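Long-range contacts in probable outer membrane protein (Pseudomonas aeruginosa, PDB 3DWO), which probably takes up hydrophobic compounds such as long-chain fatty acids across the outer membrane, letting them pass through the wall of its beta barrel: residues I54-N59 with G89-G94; M122-D127 with V137-E142; N185-G190 with L265-L270; T325-P330 with D417-G422. One frame throughout, in Å; residues are numbered along the deposited sequence.

Interaction 1: residues I54-N59 with G89-G94; sequences IDIKYN and GQAGFG. With C8E ((hydroxyethyloxy)tri(ethyloxy)octane), chain E.
Two neighbouring antiparallel strands of the FadL-family beta barrel meet here, toward the probable extracellular side. Strand 44-63 supplies residues 54-59. Residues 89-92 are the run-in to strand 93-105, and regular pairing begins at Phe93. Ile54 and Phe93 form a hydrogen-bonded pair. Ile54 N donates to Phe93 O almost straight along the C=O axis, with an N-H...O angle of 167°. The return bond, Phe93 N to Ile54 O, is 3.0 Å long and more bent. Ile54 O also receives a CA-H...O contact, with Gly92 CA 3.1 Å away.

Beyond this pair a side chain takes the place of a backbone carbonyl. Gln90 has CG anti to its backbone N and bends at chi2 (59°). This brings OE1 back to the strand, where Ile56 N donates to it at 2.9 Å, in the amide plane and on a lone pair. Gly92 N donates to the same OE1 at 2.7 Å, but from above that plane. One amide oxygen thus satisfies two backbone N-H groups. Ile56 O is served by Ala91 N at 3.0 Å.

The other end of the amide, NE2, lies close to the Asp55 carboxylate, but the angle is too poor for a hydrogen bond. Asp55 OD2 has a salt bridge to Lys431 on the adjoining strand. A water accepts from Tyr58 N and lies within hydrogen-bonding distance of Gly89 O (2.6 Å). On the Ile54 face the packing is apolar: Ile54 CB sits off-centre over one face of the Phe93 ring, and Ile54 CG1 reaches Phe93 CZ at 3.5 Å.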
# COMPACT_ATOMS: atom_id res chain seq x y z
N ILE A 54 -3.33 -3.97 11.81
CA ILE A 54 -4.42 -3.30 11.12
C ILE A 54 -5.75 -4.02 11.32
O ILE A 54 -5.87 -5.22 11.10
CB ILE A 54 -4.13 -3.20 9.60
CG1 ILE A 54 -2.73 -2.63 9.37
CG2 ILE A 54 -5.18 -2.35 8.93
CD1 ILE A 54 -2.49 -1.27 10.02
N ASP A 55 -6.75 -3.25 11.73
CA ASP A 55 -8.09 -3.77 11.99
C ASP A 55 -9.02 -3.29 10.89
O ASP A 55 -9.09 -2.09 10.62
CB ASP A 55 -8.58 -3.25 13.33
CG ASP A 55 -9.72 -4.06 13.88
OD1 ASP A 55 -9.46 -5.14 14.45
OD2 ASP A 55 -10.88 -3.62 13.75
N ILE A 56 -9.75 -4.21 10.26
CA ILE A 56 -10.67 -3.85 9.19
C ILE A 56 -12.01 -4.56 9.35
O ILE A 56 -12.05 -5.79 9.51
CB ILE A 56 -10.12 -4.24 7.79
CG1 ILE A 56 -8.76 -3.59 7.56
CG2 ILE A 56 -11.10 -3.81 6.71
CD1 ILE A 56 -8.03 -4.14 6.33
N LYS A 57 -13.10 -3.80 9.28
CA LYS A 57 -14.43 -4.37 9.41
C LYS A 57 -15.46 -3.68 8.52
O LYS A 57 -15.30 -2.53 8.13
CB LYS A 57 -14.91 -4.28 10.86
CG LYS A 57 -14.18 -5.18 11.84
CD LYS A 57 -14.77 -4.99 13.23
CE LYS A 57 -13.96 -5.71 14.30
NZ LYS A 57 -14.49 -5.38 15.66
N TYR A 58 -16.53 -4.41 8.22
CA TYR A 58 -17.61 -3.91 7.39
C TYR A 58 -18.91 -4.05 8.14
O TYR A 58 -19.11 -5.01 8.88
CB TYR A 58 -17.70 -4.72 6.09
CG TYR A 58 -18.83 -4.32 5.17
CD1 TYR A 58 -20.04 -5.02 5.15
CD2 TYR A 58 -18.68 -3.25 4.29
CE1 TYR A 58 -21.08 -4.66 4.26
CE2 TYR A 58 -19.71 -2.88 3.41
CZ TYR A 58 -20.90 -3.59 3.40
OH TYR A 58 -21.88 -3.21 2.51
N ASN A 59 -19.79 -3.09 7.95
CA ASN A 59 -21.10 -3.11 8.58
C ASN A 59 -22.02 -2.57 7.48
O ASN A 59 -21.84 -1.45 7.02
CB ASN A 59 -21.13 -2.20 9.80
CG ASN A 59 -22.18 -2.61 10.82
OD1 ASN A 59 -21.99 -3.57 11.57
ND2 ASN A 59 -23.30 -1.91 10.82
N GLY A 89 -16.45 -10.60 8.82
CA GLY A 89 -15.58 -10.81 9.96
C GLY A 89 -14.46 -9.79 10.01
O GLY A 89 -14.55 -8.73 9.38
N GLN A 90 -13.41 -10.11 10.75
CA GLN A 90 -12.24 -9.24 10.87
C GLN A 90 -11.30 -9.52 9.67
O GLN A 90 -10.69 -10.59 9.58
CB GLN A 90 -11.54 -9.54 12.20
CG GLN A 90 -10.14 -8.95 12.33
CD GLN A 90 -10.12 -7.45 12.20
OE1 GLN A 90 -9.37 -6.90 11.40
NE2 GLN A 90 -10.96 -6.77 12.98
N ALA A 91 -11.21 -8.56 8.76
CA ALA A 91 -10.40 -8.71 7.56
C ALA A 91 -8.98 -8.15 7.67
O ALA A 91 -8.21 -8.17 6.70
CB ALA A 91 -11.12 -8.06 6.37
N GLY A 92 -8.65 -7.64 8.86
CA GLY A 92 -7.33 -7.07 9.10
C GLY A 92 -6.21 -8.09 9.22
O GLY A 92 -6.42 -9.29 9.02
N PHE A 93 -5.02 -7.61 9.57
CA PHE A 93 -3.85 -8.46 9.70
C PHE A 93 -2.81 -7.86 10.64
O PHE A 93 -2.98 -6.77 11.18
CB PHE A 93 -3.18 -8.62 8.34
CG PHE A 93 -2.78 -7.30 7.71
CD1 PHE A 93 -3.72 -6.53 7.03
CD2 PHE A 93 -1.49 -6.81 7.86
CE1 PHE A 93 -3.37 -5.28 6.50
CE2 PHE A 93 -1.13 -5.56 7.34
CZ PHE A 93 -2.08 -4.80 6.66
N GLY A 94 -1.73 -8.61 10.80
CA GLY A 94 -0.60 -8.21 11.60
C GLY A 94 0.55 -8.59 10.68
O GLY A 94 0.54 -9.68 10.12
C1 C8E E . 2.32 -8.08 3.82
C2 C8E E . 1.29 -7.05 3.94
C3 C8E E . 1.76 -5.69 3.68
C4 C8E E . 2.04 -5.07 4.97
C5 C8E E . 1.48 -3.71 4.97
C6 C8E E . 2.11 -2.92 6.00
C7 C8E E . 1.25 -1.75 5.99
C8 C8E E . 0.96 -1.38 7.38
O9 C8E E . 0.54 -0.12 7.86
C10 C8E E . 1.36 1.01 7.66
C11 C8E E . 0.59 2.14 8.28
O12 C8E E . -0.72 2.26 7.69
C13 C8E E . -1.66 3.08 8.44
C14 C8E E . -3.21 2.88 8.49
O15 C8E E . -4.02 1.71 8.75
C16 C8E E . -4.32 1.00 7.52
C17 C8E E . -5.61 1.45 6.82
O18 C8E E . -6.81 0.65 6.80
C19 C8E E . -6.86 -0.24 5.65
C20 C8E E . -7.91 -0.10 4.49
O21 C8E E . -7.47 0.43 3.23
O HOH W 1 -16.72 -7.31 8.87

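Interaction 2: residues M122-D127 with V137-E142; sequences MRSTWD and VDTKIE. With C8E ((hydroxyethyloxy)tri(ethyloxy)octane), chain E; C8E ((hydroxyethyloxy)tri(ethyloxy)octane), chain D.
Strands 110-125 and 138-153 of the FadL-family barrel pair here as an antiparallel ladder, with segment axes 166° apart. The backbone bonds come first. Met122 and Ile141 form a hydrogen-bonded pair, and so do Ser124 and Thr139. Each is closed by two N-H...O bonds, the shortest being Thr139 N to Ser124 O at 2.8 Å. Beyond the ladder, Trp126 N donates to Val137 O in a nearly straight bond, but from above the carbonyl plane. Between these rungs lie the non-hydrogen-bonded pairs Arg123-Lys140 and Thr125-Asp138. Here CA-H...O contacts fill in, such as Arg123 CA to Thr139 O at 3.1 Å. Val137 and Asp138 both face Ser174 on the next strand, a classic beta bulge.

Polar side chains meet largely through water. Ser124 OG, in the crowded position between N and the carbonyl carbon, and Thr139 OG1 share one water on their common face. Ser124 OG is also hydrogen-bonded to Arg372 O. A second water donates to Trp126 O and to Asp138 OD1. That carboxylate oxygen also lies 3.2 Å from Thr125 CB. Met122 bends at chi2 and chi3, and its SD takes a weak bond from Arg123 N. Trp126 NE1 donates to Pro371 O.

The apolar contact between the strands is Met122 CB to Ile141 CD1, 4.2 Å. The Trp126 indole stacks on Trp130.

Detergent touches the ladder as well. The terminal C1 of one C8E (chain E) lies by Lys140 CE and Glu142 OE1, and its C3 by Met122 N. A second C8E (chain D) brings its O9 to 3.3 Å from Ile141 CG1.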
# COMPACT_ATOMS: atom_id res chain seq x y z
N MET A 122 -0.45 -3.97 1.52
CA MET A 122 -1.82 -3.93 2.03
C MET A 122 -2.36 -5.35 2.02
O MET A 122 -1.89 -6.21 1.27
CB MET A 122 -2.72 -3.01 1.20
CG MET A 122 -4.16 -2.91 1.72
SD MET A 122 -4.39 -2.70 3.52
CE MET A 122 -3.36 -1.25 3.84
N ARG A 123 -3.36 -5.59 2.85
CA ARG A 123 -3.92 -6.91 2.94
C ARG A 123 -5.31 -6.85 3.55
O ARG A 123 -5.55 -6.10 4.48
CB ARG A 123 -3.00 -7.78 3.80
CG ARG A 123 -3.44 -9.21 4.02
CD ARG A 123 -2.40 -9.94 4.86
NE ARG A 123 -2.48 -11.40 4.76
CZ ARG A 123 -3.45 -12.14 5.28
NH1 ARG A 123 -4.45 -11.56 5.94
NH2 ARG A 123 -3.42 -13.46 5.14
N SER A 124 -6.23 -7.63 2.98
CA SER A 124 -7.58 -7.70 3.52
C SER A 124 -8.10 -9.07 3.13
O SER A 124 -8.02 -9.47 1.97
CB SER A 124 -8.47 -6.57 2.95
OG SER A 124 -8.55 -6.58 1.53
N THR A 125 -8.61 -9.81 4.12
CA THR A 125 -9.14 -11.14 3.87
C THR A 125 -10.52 -11.29 4.50
O THR A 125 -10.64 -11.39 5.72
CB THR A 125 -8.19 -12.24 4.42
OG1 THR A 125 -8.01 -12.07 5.83
CG2 THR A 125 -6.84 -12.16 3.74
N TRP A 126 -11.55 -11.28 3.67
CA TRP A 126 -12.92 -11.41 4.17
C TRP A 126 -13.33 -12.87 4.14
O TRP A 126 -12.86 -13.64 3.30
CB TRP A 126 -13.89 -10.60 3.30
CG TRP A 126 -13.49 -9.16 3.14
CD1 TRP A 126 -12.70 -8.62 2.16
CD2 TRP A 126 -13.83 -8.08 4.02
NE1 TRP A 126 -12.52 -7.27 2.38
CE2 TRP A 126 -13.21 -6.91 3.51
CE3 TRP A 126 -14.60 -7.98 5.19
CZ2 TRP A 126 -13.33 -5.67 4.14
CZ3 TRP A 126 -14.72 -6.74 5.81
CH2 TRP A 126 -14.08 -5.60 5.29
N ASP A 127 -14.21 -13.25 5.06
CA ASP A 127 -14.69 -14.62 5.11
C ASP A 127 -15.20 -14.93 3.70
O ASP A 127 -15.97 -14.16 3.13
CB ASP A 127 -15.82 -14.74 6.14
CG ASP A 127 -16.35 -16.15 6.25
OD1 ASP A 127 -17.18 -16.55 5.41
OD2 ASP A 127 -15.92 -16.86 7.18
N VAL A 137 -12.66 -11.17 -1.66
CA VAL A 137 -12.46 -12.18 -0.64
C VAL A 137 -11.08 -11.83 -0.09
O VAL A 137 -10.98 -11.21 0.97
CB VAL A 137 -12.48 -13.61 -1.22
CG1 VAL A 137 -12.19 -14.63 -0.11
CG2 VAL A 137 -13.85 -13.90 -1.83
N ASP A 138 -10.03 -12.19 -0.82
CA ASP A 138 -8.67 -11.88 -0.37
C ASP A 138 -7.93 -10.89 -1.27
O ASP A 138 -8.08 -10.91 -2.49
CB ASP A 138 -7.84 -13.16 -0.27
CG ASP A 138 -8.34 -14.09 0.81
OD1 ASP A 138 -9.10 -13.61 1.69
OD2 ASP A 138 -7.98 -15.28 0.79
N THR A 139 -7.14 -10.02 -0.64
CA THR A 139 -6.35 -9.03 -1.36
C THR A 139 -5.01 -8.94 -0.63
O THR A 139 -4.96 -8.67 0.57
CB THR A 139 -7.02 -7.64 -1.36
OG1 THR A 139 -8.31 -7.72 -1.99
CG2 THR A 139 -6.16 -6.64 -2.10
N LYS A 140 -3.93 -9.16 -1.36
CA LYS A 140 -2.59 -9.11 -0.79
C LYS A 140 -1.63 -8.45 -1.77
O LYS A 140 -1.50 -8.88 -2.92
CB LYS A 140 -2.13 -10.52 -0.43
CG LYS A 140 -0.65 -10.66 -0.17
CD LYS A 140 -0.15 -9.68 0.88
CE LYS A 140 1.35 -9.84 1.09
NZ LYS A 140 1.72 -11.21 1.55
N ILE A 141 -0.96 -7.40 -1.31
CA ILE A 141 -0.00 -6.67 -2.13
C ILE A 141 1.22 -6.30 -1.29
O ILE A 141 1.08 -5.79 -0.19
CB ILE A 141 -0.58 -5.32 -2.65
CG1 ILE A 141 -1.99 -5.50 -3.18
CG2 ILE A 141 0.33 -4.75 -3.73
CD1 ILE A 141 -3.04 -5.59 -2.10
N GLU A 142 2.40 -6.57 -1.81
CA GLU A 142 3.61 -6.18 -1.12
C GLU A 142 4.71 -5.90 -2.13
O GLU A 142 4.89 -6.66 -3.08
CB GLU A 142 4.09 -7.24 -0.12
CG GLU A 142 5.43 -6.83 0.52
CD GLU A 142 5.70 -7.46 1.88
OE1 GLU A 142 5.12 -8.52 2.18
OE2 GLU A 142 6.51 -6.90 2.66
C1 C8E E . 2.32 -8.08 3.82
C2 C8E E . 1.29 -7.05 3.94
C3 C8E E . 1.76 -5.69 3.68
C4 C8E E . 2.04 -5.07 4.97
C5 C8E E . 1.48 -3.71 4.97
C6 C8E E . 2.11 -2.92 6.00
C7 C8E E . 1.25 -1.75 5.99
C8 C8E E . 0.96 -1.38 7.38
O9 C8E E . 0.54 -0.12 7.86
C10 C8E E . 1.36 1.01 7.66
C11 C8E E . 0.59 2.14 8.28
O12 C8E E . -0.72 2.26 7.69
C13 C8E E . -1.66 3.08 8.44
C14 C8E E . -3.21 2.88 8.49
O15 C8E E . -4.02 1.71 8.75
C16 C8E E . -4.32 1.00 7.52
C17 C8E E . -5.61 1.45 6.82
O18 C8E E . -6.81 0.65 6.80
C19 C8E E . -6.86 -0.24 5.65
C20 C8E E . -7.91 -0.10 4.49
O21 C8E E . -7.47 0.43 3.23
C1 C8E D . -10.14 1.03 -3.47
C2 C8E D . -9.74 -0.32 -3.86
C3 C8E D . -8.60 -0.39 -4.76
C4 C8E D . -8.29 -1.79 -4.95
C5 C8E D . -6.89 -1.92 -5.42
C6 C8E D . -6.40 -3.27 -5.19
C7 C8E D . -5.32 -3.31 -6.16
C8 C8E D . -4.16 -4.04 -5.57
O9 C8E D . -3.43 -5.10 -6.16
C10 C8E D . -4.12 -6.30 -6.49
C11 C8E D . -3.09 -7.20 -7.09
O12 C8E D . -3.11 -7.12 -8.52
C13 C8E D . -3.56 -8.32 -9.22
C14 C8E D . -5.04 -8.73 -9.51
O15 C8E D . -5.71 -9.14 -10.74
C16 C8E D . -6.28 -8.01 -11.44
C17 C8E D . -7.73 -7.68 -11.06
O18 C8E D . -8.60 -8.60 -10.35
C19 C8E D . -9.37 -9.46 -11.23
C20 C8E D . -10.94 -9.53 -11.19
O21 C8E D . -11.57 -10.55 -10.40
O HOH W 2 -9.90 -8.14 0.05
O HOH W 3 -10.63 -15.07 3.22

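Interaction 3: residues N185-G190 with L265-L270; sequences NSPGMG and LAYPGL. With C8E ((hydroxyethyloxy)tri(ethyloxy)octane), chain C.
Residues 185-190 follow helix 179-184 and fold over the end of helix 262-266. The central bump is Ser186. Its CB sits 3.4 Å above one face of the Tyr267 ring, offset toward the rim, in a CH-pi contact. It also presses on the last turn of the helix, with CB 3.3 Å from Ala266 O. Pro187 comes next and crosses the Tyr267 side chain at about a right angle. Its CD lies 3.6 Å from Tyr267 CE1 and 3.2 Å from Ala266 O. Ser186 and Pro187 together fill the corner between that ring and the carbonyl. Pro187 CG also slides past Pro268 CD.

Ala266 projects the other way. Its CB fits into the bend formed by Ser186 and Met189, where Met189 CB lies 3.8 Å away. The bend is an ST motif: Met189 N donates to Ser186 OG. That hydroxyl is also hydrogen-bonded to Ala183 O. Gly188 lies close against the helix end, its CA 4.2 Å from Ala266 CA and in CH...O contact with Leu265 O. Its N makes a weak hydrogen bond to Ala266 O.

Tyr267 OH is fixed by a hydrogen bond with Ser182 O, and the residue opens a type II turn ending at Leu270.

Detergent lies alongside. C8E (chain C) brings C8 to the edge of the Tyr267 ring, in its plane. Its C11 is 3.7 Å from Met189 SD, and C6 touches Leu270 CD2. Two extracellular loops that meet beside a bound amphiphile are consistent with the hydrophobic groove by which FadL-family channels are thought to take up ligand first.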
# COMPACT_ATOMS: atom_id res chain seq x y z
N ASN A 185 -26.97 -10.20 -17.19
CA ASN A 185 -26.65 -8.80 -17.52
C ASN A 185 -25.86 -8.64 -18.82
O ASN A 185 -25.54 -7.53 -19.22
CB ASN A 185 -25.83 -8.17 -16.38
CG ASN A 185 -26.64 -7.96 -15.11
OD1 ASN A 185 -27.50 -7.09 -15.06
ND2 ASN A 185 -26.36 -8.76 -14.09
N SER A 186 -25.54 -9.75 -19.47
CA SER A 186 -24.72 -9.72 -20.68
C SER A 186 -25.41 -9.25 -21.96
O SER A 186 -26.62 -9.31 -22.09
CB SER A 186 -24.15 -11.11 -20.95
OG SER A 186 -25.19 -11.99 -21.36
N PRO A 187 -24.61 -8.78 -22.93
CA PRO A 187 -25.20 -8.31 -24.19
C PRO A 187 -25.53 -9.48 -25.13
O PRO A 187 -26.18 -9.28 -26.15
CB PRO A 187 -24.12 -7.40 -24.76
CG PRO A 187 -22.86 -8.06 -24.29
CD PRO A 187 -23.20 -8.38 -22.84
N GLY A 188 -25.10 -10.69 -24.78
CA GLY A 188 -25.36 -11.84 -25.63
C GLY A 188 -26.16 -12.98 -25.02
O GLY A 188 -26.66 -13.85 -25.73
N MET A 189 -26.30 -12.99 -23.70
CA MET A 189 -27.03 -14.06 -23.02
C MET A 189 -28.09 -13.56 -22.05
O MET A 189 -28.54 -14.32 -21.18
CB MET A 189 -26.06 -14.95 -22.26
CG MET A 189 -25.54 -16.15 -23.02
SD MET A 189 -24.89 -17.38 -21.86
CE MET A 189 -26.41 -18.21 -21.34
N GLY A 190 -28.48 -12.30 -22.17
CA GLY A 190 -29.49 -11.77 -21.27
C GLY A 190 -30.88 -12.24 -21.65
O GLY A 190 -31.03 -13.04 -22.56
N LEU A 265 -19.97 -16.15 -25.57
CA LEU A 265 -21.22 -15.85 -26.26
C LEU A 265 -21.92 -14.73 -25.51
O LEU A 265 -22.55 -13.86 -26.11
CB LEU A 265 -22.11 -17.09 -26.31
CG LEU A 265 -21.45 -18.33 -26.94
CD1 LEU A 265 -22.41 -19.51 -26.89
CD2 LEU A 265 -21.06 -18.03 -28.39
N ALA A 266 -21.79 -14.74 -24.18
CA ALA A 266 -22.40 -13.70 -23.35
C ALA A 266 -21.68 -12.37 -23.54
O ALA A 266 -22.30 -11.32 -23.72
CB ALA A 266 -22.34 -14.10 -21.87
N TYR A 267 -20.35 -12.41 -23.51
CA TYR A 267 -19.52 -11.22 -23.67
C TYR A 267 -18.55 -11.43 -24.83
O TYR A 267 -17.41 -11.88 -24.63
CB TYR A 267 -18.76 -10.94 -22.38
CG TYR A 267 -19.66 -10.52 -21.23
CD1 TYR A 267 -20.05 -9.20 -21.07
CD2 TYR A 267 -20.17 -11.47 -20.35
CE1 TYR A 267 -20.93 -8.82 -20.06
CE2 TYR A 267 -21.04 -11.10 -19.33
CZ TYR A 267 -21.42 -9.78 -19.19
OH TYR A 267 -22.32 -9.42 -18.20
N PRO A 268 -18.98 -11.12 -26.06
CA PRO A 268 -18.11 -11.29 -27.23
C PRO A 268 -16.76 -10.64 -26.95
O PRO A 268 -16.70 -9.56 -26.37
CB PRO A 268 -18.88 -10.60 -28.34
CG PRO A 268 -20.32 -10.81 -27.94
CD PRO A 268 -20.27 -10.52 -26.45
N GLY A 269 -15.68 -11.31 -27.35
CA GLY A 269 -14.35 -10.77 -27.11
C GLY A 269 -13.75 -11.28 -25.81
O GLY A 269 -12.58 -11.02 -25.51
N LEU A 270 -14.55 -12.00 -25.03
CA LEU A 270 -14.08 -12.55 -23.77
C LEU A 270 -13.63 -13.99 -23.95
O LEU A 270 -14.35 -14.82 -24.51
CB LEU A 270 -15.19 -12.48 -22.71
CG LEU A 270 -14.90 -13.19 -21.38
CD1 LEU A 270 -13.66 -12.58 -20.72
CD2 LEU A 270 -16.10 -13.06 -20.45
C1 C8E C . -13.68 -11.96 -14.43
C2 C8E C . -14.71 -11.89 -15.45
C3 C8E C . -15.64 -13.01 -15.43
C4 C8E C . -16.50 -12.87 -16.60
C5 C8E C . -17.59 -13.86 -16.49
C6 C8E C . -18.54 -13.67 -17.56
C7 C8E C . -19.34 -14.87 -17.41
C8 C8E C . -20.34 -14.88 -18.49
O9 C8E C . -21.38 -15.81 -18.72
C10 C8E C . -21.07 -17.17 -18.93
C11 C8E C . -22.39 -17.83 -19.16
O12 C8E C . -22.72 -18.77 -18.13
C13 C8E C . -24.08 -19.26 -18.20
C14 C8E C . -24.74 -20.32 -17.27
O15 C8E C . -24.30 -20.95 -16.03
C16 C8E C . -23.57 -22.16 -16.31
C17 C8E C . -24.41 -23.44 -16.39
O18 C8E C . -24.05 -24.58 -17.20
C19 C8E C . -24.59 -24.51 -18.54
C20 C8E C . -24.05 -25.36 -19.75
O21 C8E C . -24.35 -24.91 -21.08

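Interaction 4: residues T325-P330 with D417-G422; sequences TIVSIP and DRLGGG. With C8E ((hydroxyethyloxy)tri(ethyloxy)octane), chain C.
This is a small contact between a two-stranded hairpin (316-321 with 324-330) and the loop before strand 423-441, built from one hydrogen bond and a patch of apolar packing. Residues 325-330 lie on the hairpin. Residues 417-422 lie in the loop, which follows strand 395-411. The polar link is Arg418. Its CG takes the crowded position (chi1 70°), and the chain bends at chi3 to carry the guanidinium across. Arg418 NH1 donates to Ile326 O at 2.7 Å. The oxygen lies at the guanidinium edge, near its plane, but the donor stands above the carbonyl plane. NH1 also gives to a water, 2.8 Å away, which in turn donates to Thr325 O.

Ile326 and Val327 both face Leu319, so the accepting carbonyl lies in a classic beta bulge of the hairpin. Such loops probably lie at the extracellular mouth of the barrel, as in FadL.

Alongside the arginine chain, Val327 CG2 sits in the corner formed by Arg418 CD and Leu419 CG, 4.0 Å from each. Ile329 CD1 meets Leu419 CD1 at 4.1 Å, crossing it at about a right angle. The octyl tail of C8E (chain C) ends with C1 against Ile326 CG2 (3.7 Å) and Val327 CG1 (3.9 Å).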
# COMPACT_ATOMS: atom_id res chain seq x y z
N THR A 325 -8.15 -8.27 -22.47
CA THR A 325 -8.81 -7.95 -21.21
C THR A 325 -9.84 -8.99 -20.78
O THR A 325 -10.69 -9.40 -21.56
CB THR A 325 -9.49 -6.56 -21.28
OG1 THR A 325 -8.48 -5.54 -21.30
CG2 THR A 325 -10.40 -6.33 -20.07
N ILE A 326 -9.74 -9.43 -19.53
CA ILE A 326 -10.70 -10.37 -18.99
C ILE A 326 -11.75 -9.47 -18.34
O ILE A 326 -12.95 -9.60 -18.60
CB ILE A 326 -10.07 -11.29 -17.94
CG1 ILE A 326 -9.10 -12.27 -18.62
CG2 ILE A 326 -11.15 -12.05 -17.19
CD1 ILE A 326 -9.75 -13.13 -19.68
N VAL A 327 -11.29 -8.55 -17.50
CA VAL A 327 -12.16 -7.58 -16.84
C VAL A 327 -11.34 -6.36 -16.43
O VAL A 327 -10.19 -6.48 -16.01
CB VAL A 327 -12.87 -8.17 -15.58
CG1 VAL A 327 -11.85 -8.52 -14.50
CG2 VAL A 327 -13.88 -7.15 -15.03
N SER A 328 -11.94 -5.18 -16.59
CA SER A 328 -11.29 -3.94 -16.22
C SER A 328 -12.15 -3.26 -15.15
O SER A 328 -13.33 -3.00 -15.36
CB SER A 328 -11.14 -3.02 -17.44
OG SER A 328 -10.34 -1.90 -17.12
N ILE A 329 -11.55 -2.98 -14.00
CA ILE A 329 -12.26 -2.35 -12.89
C ILE A 329 -11.75 -0.93 -12.65
O ILE A 329 -10.59 -0.72 -12.30
CB ILE A 329 -12.08 -3.19 -11.60
CG1 ILE A 329 -12.55 -4.62 -11.86
CG2 ILE A 329 -12.87 -2.57 -10.44
CD1 ILE A 329 -12.28 -5.58 -10.71
N PRO A 330 -12.62 0.07 -12.85
CA PRO A 330 -12.20 1.46 -12.63
C PRO A 330 -12.05 1.80 -11.16
O PRO A 330 -12.83 1.35 -10.32
CB PRO A 330 -13.31 2.27 -13.30
CG PRO A 330 -13.89 1.31 -14.31
CD PRO A 330 -13.92 0.02 -13.54
N ASP A 417 -21.57 -5.36 -15.38
CA ASP A 417 -22.31 -6.52 -15.87
C ASP A 417 -21.59 -7.87 -15.76
O ASP A 417 -22.12 -8.80 -15.15
CB ASP A 417 -22.72 -6.31 -17.33
CG ASP A 417 -23.68 -5.13 -17.52
OD1 ASP A 417 -24.42 -4.80 -16.57
OD2 ASP A 417 -23.70 -4.55 -18.63
N ARG A 418 -20.40 -8.00 -16.34
CA ARG A 418 -19.70 -9.28 -16.30
C ARG A 418 -19.29 -9.75 -14.91
O ARG A 418 -18.90 -10.91 -14.74
CB ARG A 418 -18.49 -9.28 -17.25
CG ARG A 418 -17.32 -8.40 -16.87
CD ARG A 418 -16.21 -8.53 -17.92
NE ARG A 418 -16.64 -8.03 -19.23
CZ ARG A 418 -15.94 -8.18 -20.35
NH1 ARG A 418 -14.78 -8.81 -20.35
NH2 ARG A 418 -16.42 -7.69 -21.49
N LEU A 419 -19.39 -8.88 -13.91
CA LEU A 419 -19.05 -9.26 -12.54
C LEU A 419 -20.29 -9.56 -11.69
O LEU A 419 -20.20 -9.68 -10.46
CB LEU A 419 -18.21 -8.18 -11.86
CG LEU A 419 -16.77 -8.06 -12.37
CD1 LEU A 419 -16.03 -7.01 -11.56
CD2 LEU A 419 -16.05 -9.42 -12.26
N GLY A 420 -21.44 -9.68 -12.33
CA GLY A 420 -22.65 -10.01 -11.60
C GLY A 420 -23.68 -8.91 -11.34
O GLY A 420 -24.79 -9.21 -10.91
N GLY A 421 -23.31 -7.65 -11.55
CA GLY A 421 -24.24 -6.55 -11.35
C GLY A 421 -24.72 -6.26 -9.93
O GLY A 421 -25.70 -5.54 -9.74
N GLY A 422 -24.04 -6.81 -8.92
CA GLY A 422 -24.46 -6.56 -7.55
C GLY A 422 -23.99 -5.22 -7.01
O GLY A 422 -23.35 -4.45 -7.72
C1 C8E C . -13.68 -11.96 -14.43
C2 C8E C . -14.71 -11.89 -15.45
C3 C8E C . -15.64 -13.01 -15.43
C4 C8E C . -16.50 -12.87 -16.60
C5 C8E C . -17.59 -13.86 -16.49
C6 C8E C . -18.54 -13.67 -17.56
C7 C8E C . -19.34 -14.87 -17.41
C8 C8E C . -20.34 -14.88 -18.49
O9 C8E C . -21.38 -15.81 -18.72
C10 C8E C . -21.07 -17.17 -18.93
C11 C8E C . -22.39 -17.83 -19.16
O12 C8E C . -22.72 -18.77 -18.13
C13 C8E C . -24.08 -19.26 -18.20
C14 C8E C . -24.74 -20.32 -17.27
O15 C8E C . -24.30 -20.95 -16.03
C16 C8E C . -23.57 -22.16 -16.31
C17 C8E C . -24.41 -23.44 -16.39
O18 C8E C . -24.05 -24.58 -17.20
C19 C8E C . -24.59 -24.51 -18.54
C20 C8E C . -24.05 -25.36 -19.75
O21 C8E C . -24.35 -24.91 -21.08
O HOH W 4 -13.37 -8.73 -22.76

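In the fold
Along the chain the four contacts come in series, each closing before the next opens. Interactions 1 and 2 are adjoining parts of the barrel wall, with centres 10 Å apart. Strands 93-105 and 110-125 are neighbours, and Ala91 O and Thr125 N, 3.1 Å apart, probably hydrogen-bond. Both contacts touch the C8E of chain E. Interactions 3 and 4 lie among the extracellular loops, with centres 12 Å apart. They meet where Tyr267 OH approaches Asp417 O, and they share the C8E of chain C. The two pairs do not touch; interactions 1 and 3 are 36 Å apart between centres. Detergents sit at the loops and by the wall, as might be expected of a channel for hydrophobic ligands.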